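Local coordinates for sensor protein (Bacteroides thetaiotaomicron, PDB 2X7X), which binds fructose in this periplasmic domain of a hybrid two-component sensor protein, which probably relays the signal through histidine kinase activity, at residues A[9-14]-A[65-70]; A[89-94]-A[254-259]; A[130-135]-A[161-166]; A[168-173]-A[194-199]; A[221-226]-A[242-247]. All blocks are in the same frame, centred on the assembly; numbering follows the deposited sequence.

Contact 1 (A[9-14]-A[65-70])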
# COMPACT_ATOMS: atom_id res chain seq x y z
N ILE A 9 -28.82 -2.53 12.64
CA ILE A 9 -27.76 -1.77 13.32
C ILE A 9 -27.86 -0.26 13.06
O ILE A 9 -28.15 0.17 11.94
CB ILE A 9 -26.35 -2.30 12.94
CG1 ILE A 9 -26.12 -3.67 13.58
CG2 ILE A 9 -25.26 -1.34 13.41
CD1 ILE A 9 -24.88 -4.40 13.07
N GLY A 10 -27.64 0.53 14.11
CA GLY A 10 -27.64 1.98 13.99
C GLY A 10 -26.25 2.56 14.19
O GLY A 10 -25.56 2.20 15.15
N VAL A 11 -25.85 3.45 13.29
CA VAL A 11 -24.55 4.12 13.38
C VAL A 11 -24.76 5.61 13.61
O VAL A 11 -25.23 6.34 12.74
CB VAL A 11 -23.65 3.87 12.14
CG1 VAL A 11 -22.33 4.64 12.26
CG2 VAL A 11 -23.37 2.38 11.97
N ALA A 12 -24.42 6.04 14.82
CA ALA A 12 -24.49 7.45 15.17
C ALA A 12 -23.10 8.04 14.98
O ALA A 12 -22.16 7.71 15.72
CB ALA A 12 -24.99 7.64 16.59
N GLN A 13 -22.98 8.90 13.98
CA GLN A 13 -21.69 9.40 13.55
C GLN A 13 -21.60 10.89 13.86
O GLN A 13 -22.53 11.63 13.56
CB GLN A 13 -21.55 9.14 12.04
CG GLN A 13 -20.17 9.15 11.48
CD GLN A 13 -19.36 7.93 11.84
OE1 GLN A 13 -18.72 7.89 12.89
NE2 GLN A 13 -19.35 6.94 10.95
N CYS A 14 -20.49 11.31 14.47
CA CYS A 14 -20.35 12.68 14.96
C CYS A 14 -20.28 13.73 13.84
O CYS A 14 -20.62 14.90 14.05
CB CYS A 14 -19.13 12.80 15.88
SG CYS A 14 -17.55 12.26 15.16
N LEU A 65 -28.35 -3.19 17.75
CA LEU A 65 -27.01 -2.77 18.17
C LEU A 65 -26.72 -1.34 17.73
O LEU A 65 -27.18 -0.90 16.67
CB LEU A 65 -25.93 -3.72 17.64
CG LEU A 65 -24.52 -3.63 18.23
CD1 LEU A 65 -23.86 -5.01 18.30
CD2 LEU A 65 -23.63 -2.65 17.48
N LEU A 66 -25.95 -0.64 18.55
CA LEU A 66 -25.62 0.76 18.29
C LEU A 66 -24.12 0.99 18.17
O LEU A 66 -23.35 0.64 19.07
CB LEU A 66 -26.22 1.66 19.37
CG LEU A 66 -26.12 3.16 19.12
CD1 LEU A 66 -27.40 3.86 19.51
CD2 LEU A 66 -24.92 3.76 19.84
N ILE A 67 -23.71 1.56 17.04
CA ILE A 67 -22.33 2.00 16.82
C ILE A 67 -22.30 3.52 16.87
O ILE A 67 -22.95 4.19 16.07
CB ILE A 67 -21.76 1.49 15.47
CG1 ILE A 67 -21.63 -0.03 15.47
CG2 ILE A 67 -20.38 2.08 15.21
CD1 ILE A 67 -21.56 -0.61 14.08
N ILE A 68 -21.54 4.06 17.82
CA ILE A 68 -21.43 5.52 17.96
C ILE A 68 -19.99 6.02 18.07
O ILE A 68 -19.13 5.39 18.70
CB ILE A 68 -22.28 6.06 19.17
CG1 ILE A 68 -22.23 7.59 19.22
CG2 ILE A 68 -21.80 5.48 20.48
CD1 ILE A 68 -23.06 8.22 20.29
N SER A 69 -19.76 7.17 17.46
CA SER A 69 -18.54 7.95 17.66
C SER A 69 -18.90 9.27 18.37
O SER A 69 -19.41 10.19 17.74
CB SER A 69 -17.85 8.20 16.32
OG SER A 69 -16.99 9.32 16.41
N ALA A 70 -18.61 9.34 19.67
CA ALA A 70 -19.08 10.44 20.54
C ALA A 70 -18.46 11.82 20.27
O ALA A 70 -17.29 12.06 20.58
CB ALA A 70 -18.90 10.05 22.00
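Ile-9 to Ala-12 and Leu-65 to Ile-68 are neighbouring strands in the central parallel sheet of one lobe of a periplasmic binding protein fold, running the same way with axes 19° apart. The backbone ladder uses every other residue on each side. Gly-10 works in both directions: its N gives to Leu-65 O at 3.0 Å, and its O takes Ile-67 N at 2.7 Å. Ile-67 O then receives Ala-12 N (2.7 Å), and Ala-12 O receives Ser-69 N (3.0 Å).

One face carries Ile-9, Val-11, Leu-65 and Ile-67. Ile-67 CG1 lies anti to its own carbonyl carbon (chi1 -66°), and CD1 beyond it reaches Ile-9 CG2 at 3.8 Å, while Val-11 CG2 lies alongside the Ile-67 stem. Helix 249-260 packs over this face. On the other face Ala-12 CB meets Ile-68 CG1 at 3.8 Å, with Leu-66 and Ile-68 turned to helix 48-60.

At the C-terminal ends of the strands the chemistry turns polar and the sugar site begins. Ser-69 OG is hydrogen-bonded to Asp-94, which binds fructose, and the Gln-13 amide has Asn-24 as its main partner, with a weak bond to Arg-20. Gln-13 OE1 comes within 3.6 Å of Ser-69 CB. From the next residue along, Cys-14 SG stands 3.2 Å from Ser-69 OG.

Contact 2 (A[89-94]-A[254-259]). With FRU (beta-D-fructofuranose), chain E.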
# COMPACT_ATOMS: atom_id res chain seq x y z
N PRO A 89 -26.89 -3.09 23.12
CA PRO A 89 -25.42 -3.16 23.11
C PRO A 89 -24.79 -2.02 22.29
O PRO A 89 -25.19 -1.77 21.15
CB PRO A 89 -25.13 -4.53 22.49
CG PRO A 89 -26.29 -4.80 21.62
CD PRO A 89 -27.49 -4.13 22.26
N VAL A 90 -23.80 -1.35 22.89
CA VAL A 90 -23.19 -0.13 22.32
C VAL A 90 -21.72 -0.35 21.96
O VAL A 90 -20.91 -0.79 22.79
CB VAL A 90 -23.26 1.07 23.30
CG1 VAL A 90 -22.57 2.31 22.70
CG2 VAL A 90 -24.72 1.38 23.72
N ILE A 91 -21.36 -0.04 20.71
CA ILE A 91 -19.95 -0.04 20.32
C ILE A 91 -19.45 1.39 20.13
O ILE A 91 -20.00 2.17 19.31
CB ILE A 91 -19.66 -0.84 19.04
CG1 ILE A 91 -19.98 -2.33 19.24
CG2 ILE A 91 -18.20 -0.68 18.65
CD1 ILE A 91 -19.86 -3.17 17.97
N LEU A 92 -18.42 1.72 20.90
CA LEU A 92 -17.73 2.99 20.74
C LEU A 92 -16.63 2.84 19.71
O LEU A 92 -15.78 1.95 19.82
CB LEU A 92 -17.15 3.47 22.08
CG LEU A 92 -18.10 3.67 23.27
CD1 LEU A 92 -17.29 4.10 24.44
CD2 LEU A 92 -19.20 4.69 22.98
N VAL A 93 -16.67 3.71 18.70
CA VAL A 93 -15.61 3.79 17.71
C VAL A 93 -14.87 5.12 17.78
O VAL A 93 -15.52 6.18 17.89
CB VAL A 93 -16.13 3.60 16.26
CG1 VAL A 93 -14.97 3.52 15.30
CG2 VAL A 93 -16.92 2.34 16.15
N ASP A 94 -13.54 5.06 17.70
CA ASP A 94 -12.71 6.25 17.45
C ASP A 94 -12.74 7.27 18.60
O ASP A 94 -11.74 7.46 19.28
CB ASP A 94 -13.03 6.85 16.05
CG ASP A 94 -12.90 8.36 15.98
OD1 ASP A 94 -11.83 8.90 16.31
OD2 ASP A 94 -13.88 9.02 15.57
N GLN A 254 -17.53 -6.71 12.11
CA GLN A 254 -17.21 -8.02 12.64
C GLN A 254 -17.41 -8.07 14.14
O GLN A 254 -17.81 -9.10 14.69
CB GLN A 254 -15.78 -8.42 12.30
CG GLN A 254 -15.66 -9.47 11.21
CD GLN A 254 -14.73 -9.03 10.09
OE1 GLN A 254 -15.19 -8.60 9.03
NE2 GLN A 254 -13.42 -9.11 10.34
N LEU A 255 -17.14 -6.95 14.79
CA LEU A 255 -17.33 -6.82 16.22
C LEU A 255 -18.83 -6.83 16.53
O LEU A 255 -19.27 -7.58 17.40
CB LEU A 255 -16.68 -5.52 16.72
CG LEU A 255 -16.65 -5.17 18.21
CD1 LEU A 255 -15.93 -6.24 19.04
CD2 LEU A 255 -15.98 -3.81 18.38
N ALA A 256 -19.60 -6.02 15.80
CA ALA A 256 -21.05 -6.01 15.93
C ALA A 256 -21.62 -7.43 15.80
O ALA A 256 -22.36 -7.89 16.67
CB ALA A 256 -21.67 -5.08 14.89
N MET A 257 -21.23 -8.13 14.73
CA MET A 257 -21.70 -9.49 14.48
C MET A 257 -21.33 -10.51 15.56
O MET A 257 -22.16 -11.32 15.96
CB MET A 257 -21.24 -9.98 13.10
CG MET A 257 -21.97 -9.30 11.96
SD MET A 257 -23.62 -8.79 12.46
CE MET A 257 -24.57 -9.13 10.98
N ASP A 258 -20.08 -10.47 16.02
CA ASP A 258 -19.65 -11.32 17.13
C ASP A 258 -20.54 -11.14 18.37
O ASP A 258 -20.90 -12.13 19.02
CB ASP A 258 -18.18 -11.07 17.48
CG ASP A 258 -17.24 -11.49 16.37
OD1 ASP A 258 -17.70 -12.09 15.37
OD2 ASP A 258 -16.03 -11.20 16.48
N ILE A 259 -20.90 -9.90 18.67
CA ILE A 259 -21.71 -9.58 19.84
C ILE A 259 -23.14 -10.06 19.66
O ILE A 259 -23.68 -10.75 20.53
CB ILE A 259 -21.66 -8.08 20.17
CG1 ILE A 259 -20.29 -7.70 20.73
CG2 ILE A 259 -22.78 -7.69 21.14
CD1 ILE A 259 -20.01 -6.23 20.74
C1 FRU E . -13.16 12.50 10.88
C2 FRU E . -12.16 13.20 11.79
C3 FRU E . -10.72 12.88 11.42
C4 FRU E . -10.06 12.76 12.78
C5 FRU E . -11.15 12.06 13.57
C6 FRU E . -11.08 12.23 15.09
O1 FRU E . -14.44 13.10 11.02
O2 FRU E . -12.43 14.60 11.77
O3 FRU E . -10.13 13.87 10.57
O4 FRU E . -8.83 12.02 12.74
O5 FRU E . -12.35 12.70 13.11
O6 FRU E . -12.09 11.42 15.72
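The puckered ring of Pro-89 is the nearest thing to a flat group where the segments meet, and it touches by one corner: its CB stands 4.2 Å from Ile-259 CG2. No aromatic face or edge takes part. The truly planar group, the carboxylate of Asp-94, lies at the far end of the strand and meets the sugar instead of the helix.

Ile-91 carries most of the contact. Its CG1 is anti to the carbonyl carbon and beside the backbone N (chi1 -64°), and the chain runs on extended to CD1, which comes down on the helix between three residues. CD1 lies 3.6 Å from Ala-256 N, so it reaches the helix backbone itself, and 3.8 Å from Leu-255 CG. The other branch, CG2, meets Leu-255 CD2 at 3.8 Å. Ile-91 and Ile-259 run past one another head to tail, their CD1 atoms 4.1 Å apart.

This is the layering of a Rossmann-like alpha/beta lobe, with helix 249-260 lying on the parallel sheet almost antiparallel to strand 90-93 (161°, axes 9.9 Å apart). Leu-255 also reaches Ala-104 and Ile-106 on the next strand.

At the strand's C-terminal end, where such folds bind ligands, fructose O6 donates to Asp-94 OD1 at 2.6 Å. Asp-94 OD2 is held by a salt bridge to Arg-20 and a hydrogen bond from Ser-69.

Contact 3 (A[130-135]-A[161-166])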
# COMPACT_ATOMS: atom_id res chain seq x y z
N ASN A 130 10.36 26.20 17.27
CA ASN A 130 9.05 26.63 17.74
C ASN A 130 7.92 25.94 16.97
O ASN A 130 7.92 25.93 15.74
CB ASN A 130 8.91 28.14 17.57
CG ASN A 130 9.92 28.91 18.38
OD1 ASN A 130 10.31 28.51 19.49
ND2 ASN A 130 10.35 30.04 17.84
N ILE A 131 6.96 25.40 17.71
CA ILE A 131 5.82 24.68 17.14
C ILE A 131 4.53 25.42 17.46
O ILE A 131 4.36 25.94 18.58
CB ILE A 131 5.69 23.24 17.74
CG1 ILE A 131 7.02 22.50 17.74
CG2 ILE A 131 4.62 22.43 16.99
CD1 ILE A 131 6.95 21.10 18.39
N VAL A 132 3.62 25.47 16.49
CA VAL A 132 2.25 25.86 16.77
C VAL A 132 1.33 24.64 16.58
O VAL A 132 1.59 23.81 15.70
CB VAL A 132 1.79 27.11 15.95
CG1 VAL A 132 2.60 28.32 16.34
CG2 VAL A 132 1.90 26.88 14.44
N GLU A 133 0.29 24.53 17.42
CA GLU A 133 -0.66 23.41 17.40
C GLU A 133 -2.06 23.88 17.05
O GLU A 133 -2.55 24.84 17.61
CB GLU A 133 -0.71 22.70 18.76
CG GLU A 133 -1.52 21.40 18.77
CD GLU A 133 -1.53 20.68 20.13
OE1 GLU A 133 -1.33 21.34 21.17
OE2 GLU A 133 -1.78 19.46 20.17
N LEU A 134 -2.70 23.18 16.12
CA LEU A 134 -4.08 23.43 15.75
C LEU A 134 -4.89 22.16 16.03
O LEU A 134 -4.76 21.15 15.34
CB LEU A 134 -4.15 23.87 14.28
CG LEU A 134 -3.45 25.21 13.94
CD1 LEU A 134 -3.07 25.32 12.47
CD2 LEU A 134 -4.28 26.41 14.33
N THR A 135 -5.72 22.22 17.05
CA THR A 135 -6.37 21.01 17.58
C THR A 135 -7.74 20.74 16.96
O THR A 135 -8.37 21.63 16.40
CB THR A 135 -6.53 21.11 19.13
OG1 THR A 135 -7.70 21.88 19.47
CG2 THR A 135 -5.33 21.76 19.76
N LYS A 161 9.67 24.00 21.61
CA LYS A 161 8.70 24.76 22.39
C LYS A 161 7.36 24.94 21.68
O LYS A 161 7.30 25.39 20.55
CB LYS A 161 9.26 26.13 22.74
CG LYS A 161 10.61 26.07 23.46
CD LYS A 161 11.21 27.44 23.64
CE LYS A 161 12.61 27.35 24.23
NZ LYS A 161 13.57 28.34 23.58
N LEU A 162 6.29 24.59 22.38
CA LEU A 162 4.97 24.94 21.94
C LEU A 162 4.71 26.42 22.28
O LEU A 162 4.55 26.77 23.45
CB LEU A 162 3.93 24.02 22.57
CG LEU A 162 2.49 24.26 22.10
CD1 LEU A 162 2.35 24.05 20.59
CD2 LEU A 162 1.52 23.38 22.86
N ILE A 163 4.66 27.27 21.25
CA ILE A 163 4.48 28.71 21.44
C ILE A 163 3.06 29.23 21.17
O ILE A 163 2.76 30.40 21.44
CB ILE A 163 5.50 29.55 20.60
CG1 ILE A 163 5.23 29.40 19.09
CG2 ILE A 163 6.92 29.19 20.95
CD1 ILE A 163 5.82 30.51 18.22
N ASP A 164 2.20 28.38 20.62
CA ASP A 164 0.79 28.75 20.37
C ASP A 164 -0.10 27.55 20.06
O ASP A 164 0.36 26.57 19.46
CB ASP A 164 0.67 29.80 19.25
CG ASP A 164 -0.49 30.78 19.48
OD1 ASP A 164 -1.55 30.36 20.02
OD2 ASP A 164 -0.34 31.97 19.11
N LYS A 165 -1.37 27.65 20.45
CA LYS A 165 -2.34 26.57 20.31
C LYS A 165 -3.75 27.14 20.10
O LYS A 165 -4.13 28.13 20.72
CB LYS A 165 -2.32 25.69 21.55
CG LYS A 165 -3.28 24.52 21.54
CD LYS A 165 -3.05 23.59 22.74
CE LYS A 165 -3.36 24.25 24.07
NZ LYS A 165 -4.81 24.22 24.34
N ALA A 166 -4.51 26.53 19.22
CA ALA A 166 -5.87 26.97 18.98
C ALA A 166 -6.69 25.77 18.59
O ALA A 166 -6.16 24.79 18.07
CB ALA A 166 -5.90 28.03 17.89
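Ile-163 sets CG1 between its backbone N and carbonyl carbon (chi1 67°), against Val-132 CG1 at 4.0 Å. Its CG2 branch points back to Asn-130, 3.8 Å from OD1, and CD1 reaches Asn-130 CB; the two side chains stand roughly at a right angle to each other. An alanine here would probably leave Val-132 CG1 and the flank of Asn-130 without this cover and open a gap at the sheet edge.

Ile-163 is also the extra residue of a beta bulge. Its N bonds to Ile-131 O at 3.0 Å, yet the next rung, Glu-133 N to Asp-164 O at 2.9 Å, has slipped by one residue. The parallel pairing then resumes as far as Thr-135 N to Ala-166 O.

Lys-165 runs alongside Glu-133, whose OE1 is 3.2 Å from Lys-165 CD, but Lys-165 NZ stays 5.5 Å from Glu-133 OE1. His-147 and His-195 bind the carboxylate instead.

The pair joins the two strands of a beta-alpha-beta unit, with 159-167 at the edge of the sheet. The connecting helix 141-155 packs on Ile-131 and Leu-162, while helix 172-185 covers Val-132, Leu-134 and Ala-166; strand 191-194 follows 128-135 inward.

Contact 4 (A[168-173]-A[194-199]). With FRU (beta-D-fructofuranose), chain E.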
# COMPACT_ATOMS: atom_id res chain seq x y z
N ALA A 168 -9.34 24.21 16.24
CA ALA A 168 -9.75 24.42 14.85
C ALA A 168 -10.93 23.54 14.47
O ALA A 168 -11.31 23.43 13.29
CB ALA A 168 -8.58 24.16 13.92
N ALA A 169 -11.51 22.88 15.47
CA ALA A 169 -12.73 22.10 15.30
C ALA A 169 -12.66 21.10 14.13
O ALA A 169 -13.64 20.88 13.44
CB ALA A 169 -13.95 23.04 15.16
N TRP A 170 -11.49 20.50 13.93
CA TRP A 170 -11.29 19.47 12.90
C TRP A 170 -11.33 19.98 11.47
O TRP A 170 -11.27 19.20 10.53
CB TRP A 170 -12.27 18.30 13.06
CG TRP A 170 -12.16 17.60 14.38
CD1 TRP A 170 -13.11 17.54 15.36
CD2 TRP A 170 -11.04 16.84 14.87
NE1 TRP A 170 -12.66 16.80 16.42
CE2 TRP A 170 -11.39 16.37 16.16
CE3 TRP A 170 -9.77 16.53 14.35
CZ2 TRP A 170 -10.51 15.59 16.94
CZ3 TRP A 170 -8.90 15.75 15.13
CH2 TRP A 170 -9.28 15.29 16.41
N GLU A 171 -11.43 21.28 11.28
CA GLU A 171 -11.75 21.77 9.95
C GLU A 171 -10.77 22.77 9.41
O GLU A 171 -10.07 23.43 10.17
CB GLU A 171 -13.18 22.32 9.92
CG GLU A 171 -14.31 21.32 10.20
CD GLU A 171 -14.17 19.99 9.48
OE1 GLU A 171 -14.47 18.96 10.12
OE2 GLU A 171 -13.80 19.95 8.29
N ARG A 172 -10.72 22.86 8.08
CA ARG A 172 -9.79 23.73 7.34
C ARG A 172 -10.08 25.23 7.51
O ARG A 172 -9.17 26.03 7.63
CB ARG A 172 -9.74 23.29 5.87
CG ARG A 172 -10.11 24.32 4.83
CD ARG A 172 -8.92 24.85 4.07
NE ARG A 172 -8.54 23.91 3.02
CZ ARG A 172 -7.73 24.21 2.00
NH1 ARG A 172 -7.21 25.43 1.86
NH2 ARG A 172 -7.44 23.26 1.11
N GLY A 173 -11.36 25.58 7.55
CA GLY A 173 -11.81 26.94 7.76
C GLY A 173 -11.20 27.62 8.97
O GLY A 173 -10.45 28.56 8.82
N ALA A 194 -0.95 19.80 13.06
CA ALA A 194 -2.38 19.88 12.80
C ALA A 194 -3.00 18.54 13.16
O ALA A 194 -2.47 17.49 12.78
CB ALA A 194 -2.60 20.19 11.33
N HIS A 195 -4.11 18.57 13.88
CA HIS A 195 -4.74 17.33 14.38
C HIS A 195 -5.39 16.48 13.29
O HIS A 195 -5.63 15.30 13.49
CB HIS A 195 -5.74 17.61 15.51
CG HIS A 195 -5.10 17.88 16.84
ND1 HIS A 195 -5.78 17.74 18.04
CD2 HIS A 195 -3.84 18.28 17.17
CE1 HIS A 195 -4.97 18.04 19.04
NE2 HIS A 195 -3.79 18.37 18.54
N ASN A 196 -5.68 17.07 12.13
CA ASN A 196 -6.02 16.24 10.98
C ASN A 196 -5.57 16.82 9.65
O ASN A 196 -5.06 17.94 9.59
CB ASN A 196 -7.50 15.83 10.96
CG ASN A 196 -8.44 16.96 10.54
OD1 ASN A 196 -8.04 18.12 10.28
ND2 ASN A 196 -9.72 16.63 10.47
N ASP A 197 -5.78 16.04 8.59
CA ASP A 197 -5.36 16.39 7.23
C ASP A 197 -6.33 17.35 6.57
O ASP A 197 -6.22 17.58 5.36
CB ASP A 197 -5.26 15.13 6.36
CG ASP A 197 -4.19 14.18 6.82
OD1 ASP A 197 -3.24 14.59 7.53
OD2 ASP A 197 -4.27 12.99 6.46
N ARG A 198 -7.30 17.87 7.32
CA ARG A 198 -8.15 18.95 6.82
C ARG A 198 -7.70 20.28 7.46
O ARG A 198 -7.63 21.31 6.79
CB ARG A 198 -9.62 18.67 7.11
CG ARG A 198 -10.23 17.52 6.29
CD ARG A 198 -11.78 17.44 6.41
NE ARG A 198 -12.28 17.44 7.81
CZ ARG A 198 -12.22 16.39 8.64
NH1 ARG A 198 -11.66 15.24 8.26
NH2 ARG A 198 -12.69 16.51 9.86
N ILE A 199 -7.36 20.24 8.74
CA ILE A 199 -6.69 21.36 9.38
C ILE A 199 -5.40 21.72 8.62
O ILE A 199 -5.14 22.89 8.32
CB ILE A 199 -6.42 21.06 10.88
CG1 ILE A 199 -7.74 21.06 11.65
CG2 ILE A 199 -5.50 22.07 11.48
CD1 ILE A 199 -7.73 20.27 12.95
C1 FRU E . -13.16 12.50 10.88
C2 FRU E . -12.16 13.20 11.79
C3 FRU E . -10.72 12.88 11.42
C4 FRU E . -10.06 12.76 12.78
C5 FRU E . -11.15 12.06 13.57
C6 FRU E . -11.08 12.23 15.09
O1 FRU E . -14.44 13.10 11.02
O2 FRU E . -12.43 14.60 11.77
O3 FRU E . -10.13 13.87 10.57
O4 FRU E . -8.83 12.02 12.74
O5 FRU E . -12.35 12.70 13.11
O6 FRU E . -12.09 11.42 15.72
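Arg-198 passes the carbonyl of Trp-170 with its CB, 3.8 Å from Trp-170 O, on the way to Glu-171 and the sugar. CD lies near Glu-171 OE2, and a bend at chi3 (-51°) places NE 3.0 Å from that oxygen. NH2 bonds to Glu-171 OE1, also at 3.0 Å, completing a side-on, two-nitrogen salt bridge with the carboxylate and guanidinium planes 23° apart. NH2 has a second acceptor, fructose O2 at 2.7 Å, in a nearly straight bond (170°); NH1 adds a weak one to fructose O3. A leucine here would probably leave the Glu-171 carboxylate without its charged mate and fructose O2 without this donor.

Asn-196 is itself held: OD1 takes the N-H of Ile-199 in an Asx motif, which presents ND2 to fructose O3 and, at 3.0 Å, to Trp-170 O.

The Trp-170 ring has fructose C6 over one face, offset toward the rim, 3.8 Å from CH2; His-195 O stands at its edge. Ile-199 CD1 packs on Trp-170 CA, 3.6 Å away. The whole is in keeping with sugar sites of periplasmic binding proteins, where aromatic rings pack on the sugar and planar polar groups bind its hydroxyls.

Contact 5 (A[221-226]-A[242-247]). With FRU (beta-D-fructofuranose), chain E.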
# COMPACT_ATOMS: atom_id res chain seq x y z
N ILE A 221 -2.75 14.36 10.64
CA ILE A 221 -3.15 13.01 11.02
C ILE A 221 -4.31 12.59 10.12
O ILE A 221 -5.13 13.42 9.76
CB ILE A 221 -3.58 12.92 12.50
CG1 ILE A 221 -2.44 13.36 13.42
CG2 ILE A 221 -3.99 11.50 12.87
CD1 ILE A 221 -2.84 13.65 14.86
N ASP A 222 -4.32 11.31 9.73
CA ASP A 222 -5.44 10.63 9.05
C ASP A 222 -4.88 9.77 7.94
O ASP A 222 -5.15 8.56 7.89
CB ASP A 222 -6.50 11.59 8.51
CG ASP A 222 -7.54 12.00 9.55
OD1 ASP A 222 -7.68 11.35 10.61
OD2 ASP A 222 -8.23 13.01 9.32
N ALA A 223 -4.11 10.40 7.05
CA ALA A 223 -3.44 9.71 5.93
C ALA A 223 -4.36 8.90 5.01
O ALA A 223 -4.05 7.76 4.68
CB ALA A 223 -2.29 8.82 6.45
N LEU A 224 -5.49 9.48 4.61
CA LEU A 224 -6.40 8.83 3.64
C LEU A 224 -5.82 8.86 2.23
O LEU A 224 -5.12 9.81 1.87
CB LEU A 224 -7.76 9.54 3.62
CG LEU A 224 -8.67 9.52 4.86
CD1 LEU A 224 -9.85 10.50 4.71
CD2 LEU A 224 -9.18 8.11 5.12
N PRO A 225 -6.11 7.82 1.43
CA PRO A 225 -5.83 7.86 -0.01
C PRO A 225 -6.90 8.66 -0.74
O PRO A 225 -7.85 9.10 -0.10
CB PRO A 225 -5.91 6.39 -0.43
CG PRO A 225 -6.85 5.76 0.57
CD PRO A 225 -6.64 6.51 1.86
N GLY A 226 -6.77 8.84 -2.05
CA GLY A 226 -7.76 9.57 -2.83
C GLY A 226 -7.45 11.04 -3.03
O GLY A 226 -6.63 11.61 -2.30
N THR A 242 2.22 12.70 7.77
CA THR A 242 0.92 12.49 8.38
C THR A 242 0.84 11.07 8.92
O THR A 242 1.59 10.20 8.50
CB THR A 242 -0.24 12.83 7.41
OG1 THR A 242 -1.49 12.72 8.11
CG2 THR A 242 -0.23 11.91 6.18
N PHE A 243 -0.04 10.85 9.89
CA PHE A 243 -0.13 9.55 10.55
C PHE A 243 -1.42 8.86 10.21
O PHE A 243 -2.47 9.50 10.15
CB PHE A 243 0.04 9.70 12.07
CG PHE A 243 1.44 9.98 12.47
CD1 PHE A 243 2.28 8.95 12.86
CD2 PHE A 243 1.95 11.28 12.38
CE1 PHE A 243 3.60 9.21 13.21
CE2 PHE A 243 3.26 11.56 12.71
CZ PHE A 243 4.09 10.53 13.13
N ILE A 244 -1.32 7.56 9.94
CA ILE A 244 -2.49 6.76 9.60
C ILE A 244 -3.46 6.74 10.76
O ILE A 244 -3.11 6.28 11.85
CB ILE A 244 -2.10 5.32 9.21
CG1 ILE A 244 -1.39 5.32 7.84
CG2 ILE A 244 -3.33 4.39 9.23
CD1 ILE A 244 -1.08 3.93 7.30
N TYR A 245 -4.65 7.28 10.55
CA TYR A 245 -5.73 7.11 11.51
C TYR A 245 -6.76 6.20 10.86
O TYR A 245 -7.58 6.65 10.05
CB TYR A 245 -6.34 8.44 11.95
CG TYR A 245 -7.23 8.30 13.16
CD1 TYR A 245 -6.74 7.75 14.36
CD2 TYR A 245 -8.57 8.69 13.12
CE1 TYR A 245 -7.55 7.61 15.49
CE2 TYR A 245 -9.39 8.55 14.24
CZ TYR A 245 -8.87 8.01 15.43
OH TYR A 245 -9.66 7.88 16.55
N PRO A 246 -6.70 4.90 11.19
CA PRO A 246 -7.40 3.88 10.40
C PRO A 246 -8.90 3.85 10.65
O PRO A 246 -9.37 3.99 11.78
CB PRO A 246 -6.75 2.57 10.85
CG PRO A 246 -6.26 2.84 12.25
CD PRO A 246 -5.94 4.33 12.32
N THR A 247 -9.64 3.68 9.56
CA THR A 247 -11.09 3.62 9.57
C THR A 247 -11.56 2.21 9.94
O THR A 247 -12.39 2.05 10.83
CB THR A 247 -11.67 4.04 8.21
OG1 THR A 247 -11.06 3.27 7.18
CG2 THR A 247 -11.39 5.51 7.93
C1 FRU E . -13.16 12.50 10.88
C2 FRU E . -12.16 13.20 11.79
C3 FRU E . -10.72 12.88 11.42
C4 FRU E . -10.06 12.76 12.78
C5 FRU E . -11.15 12.06 13.57
C6 FRU E . -11.08 12.23 15.09
O1 FRU E . -14.44 13.10 11.02
O2 FRU E . -12.43 14.60 11.77
O3 FRU E . -10.13 13.87 10.57
O4 FRU E . -8.83 12.02 12.74
O5 FRU E . -12.35 12.70 13.11
O6 FRU E . -12.09 11.42 15.72
O HOH W 1 -6.75 6.40 6.88
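Asp-222 and Tyr-245 meet in the wall of the fructose pocket, where the chain leaves strands 217-220 and 241-244. Fructose O4 donates to Asp-222 OD1 at 2.5 Å and O3 to OD2, a bond modelled too short for its length to be trusted; one carboxylate thus takes two neighbouring hydroxyls. Tyr-245 CB lies 3.5 Å from Asp-222 OD1. Ring and carboxylate planes are 33° apart, and Tyr-245 CD2 comes to 3.4 Å from fructose O4.

The backbone fixes this pair. Asp-222 N bonds to Phe-243 O at 2.6 Å, a rung of the parallel ladder. The next is bent: Tyr-245 N reaches Asp-222 O at 3.0 Å from above the carbonyl plane, 46° out of it. A water donates to the same Asp-222 O and to Tyr-245 O. Ala-223 CB packs on Thr-242 CG2 (3.7 Å), and Thr-242 OG1 is bound by Asp-197.

Tyr-245 OH spans to Asp-94 of the other lobe, and its ring has a cation-pi partner in Arg-146. Ligand groups carried on loops after parallel strands, facing across an interlobe cleft, are the hallmark of the periplasmic binding protein fold.

How the contacts relate
Contacts 1 and 2 build one lobe and share its sheet: strands 65-68 and 90-93 are neighbours, joined by backbone bonds between Leu-66, Ile-68 and Ile-91. Contact 3 belongs to the other lobe, its centre about 32 Å from that of contact 1, and is the more exposed, with lysines on an exposed edge strand where contact 1 is buried and mostly aliphatic. Contacts 4 and 5 lie nearer the chain's centre, and there polar and charged groups dominate. Asp-197 ties them together through Thr-242 and Ala-223, while Glu-133 to His-195 links contact 3 to contact 4. Fructose touches contacts 2, 4 and 5, bridging both lobes.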